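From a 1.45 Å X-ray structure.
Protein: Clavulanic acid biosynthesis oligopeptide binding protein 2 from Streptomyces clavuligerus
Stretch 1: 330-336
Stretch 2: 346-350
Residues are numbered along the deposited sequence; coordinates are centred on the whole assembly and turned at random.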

ATOM      1  N   ASP A 330      19.153  -2.263 -19.026  1.00  8.51           N
ATOM      2  CA  ASP A 330      19.078  -3.687 -19.330  1.00  8.87           C
ATOM      3  C   ASP A 330      18.003  -4.275 -18.428  1.00  8.75           C
ATOM      4  O   ASP A 330      18.267  -4.610 -17.275  1.00  9.22           O
ATOM      5  CB  ASP A 330      20.437  -4.361 -19.101  1.00  9.13           C
ATOM      6  CG  ASP A 330      20.443  -5.840 -19.478  1.00  9.71           C
ATOM      7  OD1 ASP A 330      19.366  -6.468 -19.510  1.00 10.54           O
ATOM      8  OD2 ASP A 330      21.542  -6.374 -19.735  1.00 11.26           O
ATOM      9  N   LYS A 331      16.787  -4.383 -18.959  1.00  8.68           N
ATOM     10  CA  LYS A 331      15.623  -4.778 -18.160  1.00  8.85           C
ATOM     11  C   LYS A 331      15.739  -6.202 -17.623  1.00  8.97           C
ATOM     12  O   LYS A 331      15.204  -6.519 -16.559  1.00  9.02           O
ATOM     13  CB  LYS A 331      14.329  -4.631 -18.968  1.00  8.74           C
ATOM     14  CG  LYS A 331      14.016  -3.218 -19.509  1.00 10.04           C
ATOM     15  CD  LYS A 331      13.854  -2.141 -18.422  1.00  9.92           C
ATOM     16  CE  LYS A 331      12.696  -2.421 -17.463  1.00 11.19           C
ATOM     17  NZ  LYS A 331      11.346  -2.367 -18.105  1.00 11.29           N
ATOM     18  N   ILE A 332      16.436  -7.051 -18.372  1.00  8.87           N
ATOM     19  CA  ILE A 332      16.660  -8.441 -17.979  1.00  9.13           C
ATOM     20  C   ILE A 332      17.622  -8.498 -16.796  1.00  9.37           C
ATOM     21  O   ILE A 332      17.336  -9.152 -15.785  1.00  9.23           O
ATOM     22  CB  ILE A 332      17.185  -9.288 -19.169  1.00  8.97           C
ATOM     23  CG1 ILE A 332      16.200  -9.247 -20.352  1.00  9.21           C
ATOM     24  CG2 ILE A 332      17.490 -10.729 -18.735  1.00  9.17           C
ATOM     25  CD1 ILE A 332      14.775  -9.726 -20.031  1.00 11.08           C
ATOM     26  N   LEU A 333      18.745  -7.788 -16.913  1.00  9.49           N
ATOM     27  CA  LEU A 333      19.730  -7.683 -15.834  1.00 10.16           C
ATOM     28  C   LEU A 333      19.112  -7.075 -14.574  1.00  9.92           C
ATOM     29  O   LEU A 333      19.377  -7.526 -13.454  1.00 10.30           O
ATOM     30  CB  LEU A 333      20.927  -6.835 -16.286  1.00 10.31           C
ATOM     31  CG  LEU A 333      22.152  -6.719 -15.374  1.00 10.94           C
ATOM     32  CD1 LEU A 333      22.925  -8.038 -15.342  1.00 11.59           C
ATOM     33  CD2 LEU A 333      23.057  -5.567 -15.808  1.00 11.22           C
ATOM     34  N   LEU A 334      18.282  -6.054 -14.768  1.00  9.99           N
ATOM     35  CA  LEU A 334      17.634  -5.360 -13.660  1.00  9.90           C
ATOM     36  C   LEU A 334      16.622  -6.260 -12.954  1.00 10.00           C
ATOM     37  O   LEU A 334      16.522  -6.245 -11.727  1.00 10.10           O
ATOM     38  CB  LEU A 334      16.993  -4.053 -14.138  1.00  9.77           C
ATOM     39  CG  LEU A 334      18.009  -2.944 -14.442  1.00  9.78           C
ATOM     40  CD1 LEU A 334      17.474  -1.955 -15.465  1.00  9.75           C
ATOM     41  CD2 LEU A 334      18.417  -2.231 -13.163  1.00 10.69           C
ATOM     42  N   GLN A 335      15.889  -7.053 -13.732  1.00 10.01           N
ATOM     43  CA  GLN A 335      14.959  -8.023 -13.161  1.00 10.68           C
ATOM     44  C   GLN A 335      15.707  -9.126 -12.414  1.00 11.38           C
ATOM     45  O   GLN A 335      15.271  -9.566 -11.346  1.00 11.48           O
ATOM     46  CB  GLN A 335      14.072  -8.622 -14.245  1.00 10.30           C
ATOM     47  CG  GLN A 335      13.065  -9.626 -13.711  1.00 10.12           C
ATOM     48  CD  GLN A 335      12.052 -10.027 -14.748  1.00  9.68           C
ATOM     49  OE1 GLN A 335      12.404 -10.278 -15.902  1.00  9.54           O
ATOM     50  NE2 GLN A 335      10.782 -10.092 -14.348  1.00  8.59           N
ATOM     51  N   ASP A 336      16.832  -9.565 -12.974  1.00 12.22           N
ATOM     52  CA  ASP A 336      17.666 -10.580 -12.327  1.00 13.35           C
ATOM     53  C   ASP A 336      18.180 -10.086 -10.978  1.00 14.18           C
ATOM     54  O   ASP A 336      18.262 -10.860 -10.022  1.00 14.73           O
ATOM     55  CB  ASP A 336      18.819 -11.014 -13.236  1.00 13.02           C
ATOM     56  CG  ASP A 336      18.368 -11.938 -14.363  1.00 13.43           C
ATOM     57  OD1 ASP A 336      17.179 -12.315 -14.400  1.00 12.84           O
ATOM     58  OD2 ASP A 336      19.210 -12.287 -15.220  1.00 15.84           O
ATOM     59  N   ASP A 346       7.237  -9.070 -12.301  1.00 11.74           N
ATOM     60  CA  ASP A 346       6.685  -8.997 -13.641  1.00 11.45           C
ATOM     61  C   ASP A 346       7.222  -7.770 -14.359  1.00 10.77           C
ATOM     62  O   ASP A 346       6.965  -6.643 -13.934  1.00 10.41           O
ATOM     63  CB  ASP A 346       5.166  -8.924 -13.558  1.00 11.90           C
ATOM     64  CG  ASP A 346       4.503  -9.628 -14.698  1.00 14.08           C
ATOM     65  OD1 ASP A 346       4.437  -9.052 -15.808  1.00 14.99           O
ATOM     66  OD2 ASP A 346       4.048 -10.771 -14.476  1.00 17.30           O
ATOM     67  N   LEU A 347       7.969  -7.987 -15.440  1.00  9.95           N
ATOM     68  CA  LEU A 347       8.522  -6.881 -16.221  1.00  9.49           C
ATOM     69  C   LEU A 347       7.430  -5.902 -16.607  1.00  9.23           C
ATOM     70  O   LEU A 347       6.323  -6.302 -16.962  1.00  9.20           O
ATOM     71  CB  LEU A 347       9.200  -7.392 -17.492  1.00  9.39           C
ATOM     72  CG  LEU A 347      10.617  -7.940 -17.384  1.00 10.09           C
ATOM     73  CD1 LEU A 347      11.028  -8.503 -18.735  1.00 11.29           C
ATOM     74  CD2 LEU A 347      11.576  -6.841 -16.944  1.00 11.04           C
ATOM     75  N   THR A 348       7.745  -4.615 -16.524  1.00  8.56           N
ATOM     76  CA  THR A 348       6.814  -3.584 -16.947  1.00  8.53           C
ATOM     77  C   THR A 348       7.546  -2.431 -17.623  1.00  8.46           C
ATOM     78  O   THR A 348       8.659  -2.084 -17.227  1.00  8.37           O
ATOM     79  CB  THR A 348       5.945  -3.072 -15.769  1.00  8.64           C
ATOM     80  OG1 THR A 348       4.977  -2.138 -16.258  1.00  9.00           O
ATOM     81  CG2 THR A 348       6.791  -2.403 -14.698  1.00  8.29           C
ATOM     82  N   THR A 349       6.913  -1.857 -18.645  1.00  8.81           N
ATOM     83  CA  THR A 349       7.418  -0.652 -19.305  1.00  9.18           C
ATOM     84  C   THR A 349       6.559   0.571 -18.967  1.00  9.27           C
ATOM     85  O   THR A 349       6.793   1.667 -19.478  1.00  9.55           O
ATOM     86  CB  THR A 349       7.471  -0.819 -20.832  1.00  9.11           C
ATOM     87  OG1 THR A 349       6.145  -1.011 -21.334  1.00 10.12           O
ATOM     88  CG2 THR A 349       8.329  -2.022 -21.213  1.00  9.43           C
ATOM     89  N   ALA A 350       5.554   0.375 -18.118  1.00  9.10           N
ATOM     90  CA  ALA A 350       4.718   1.473 -17.638  1.00  9.38           C
ATOM     91  C   ALA A 350       4.492   1.373 -16.124  1.00  9.29           C
ATOM     92  O   ALA A 350       5.067   0.510 -15.458  1.00  9.31           O
ATOM     93  CB  ALA A 350       3.398   1.513 -18.398  1.00  9.73           C
TER

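The one hydrogen bond that joins these two stretches is made by a lysine whose side chain is coiled rather than extended. All four chi angles of Lys331 lie in the m well, between -59° and -66°, so the chain winds like a turn of a spring and brings its ammonium group to a backbone carbonyl: Lys331 NZ donates to Thr348 O over 2.8 Å. Lysine is often pictured at the protein surface, reaching into solvent, yet this one is buried. A charged amine in such a setting needs acceptors, and a carbonyl oxygen, carrying substantial partial negative charge, serves well; NZ is also hydrogen-bonded elsewhere in the structure.

The backbone arrangement is a helix lying beside a short extended segment. Residues 331-336 form the first turns of a helix that continues later in the chain, while 346-347 are strand and the residues after them are loop or turn. The nearest CA atoms across the contact, those of Gln335 and Leu347, are 7.2 Å apart, a spacing that leaves room for side chains between the backbones. No backbone-to-backbone hydrogen bond crosses the gap, so the two segments are held by side chains, and the buried surface is a modest 262 Å² summed over both sides.

Asp330 does not touch the second stretch, but it caps the helix that presents the contacting residues. The first amides of a helix lack a preceding turn to supply carbonyl acceptors, and a short carboxylate at the N-cap can replace them. Asp330 OD1 accepts from Leu333 N at 3.0 Å in nearly straight geometry, and from Ile332 N at 3.2 Å in a weak, bent bond. Regular helical bonding then takes over, with Leu334 N to Asp330 O at 2.9 Å and Gln335 N to Lys331 O at 3.0 Å.

Leu347 is the residue most covered in this contact. Its CA-to-CB bond points sideways, but the branched end of the side chain comes nearer the helix and meets three residues there. Leu347 CD2 lies 3.7 Å from Lys331 O and 4.1 Å from Lys331 CB, so the methylene base of the lysine offers an apolar surface even though its tip is charged. Leu347 CD1 sits 4.1 Å from Ile332 CD1, an ordinary van der Waals pairing of methyl groups; the isoleucine's CA-to-CB bond points away, and its long branch brings that methyl back within reach.

Lys331 and Gln335 are four residues apart, about one helical turn, and both direct their CA-to-CB bonds toward the second stretch. Gln335, with chi1 and chi2 both t, extends until Gln335 OE1 is 3.3 Å from Leu347 CG, a close packing contact with a carbon rather than a polar bond. Its amide NE2 is hydrogen-bonded to a residue just outside the stretches. Glutamine suits this partly exposed place because its methylenes provide reach while its amide can find polar partners.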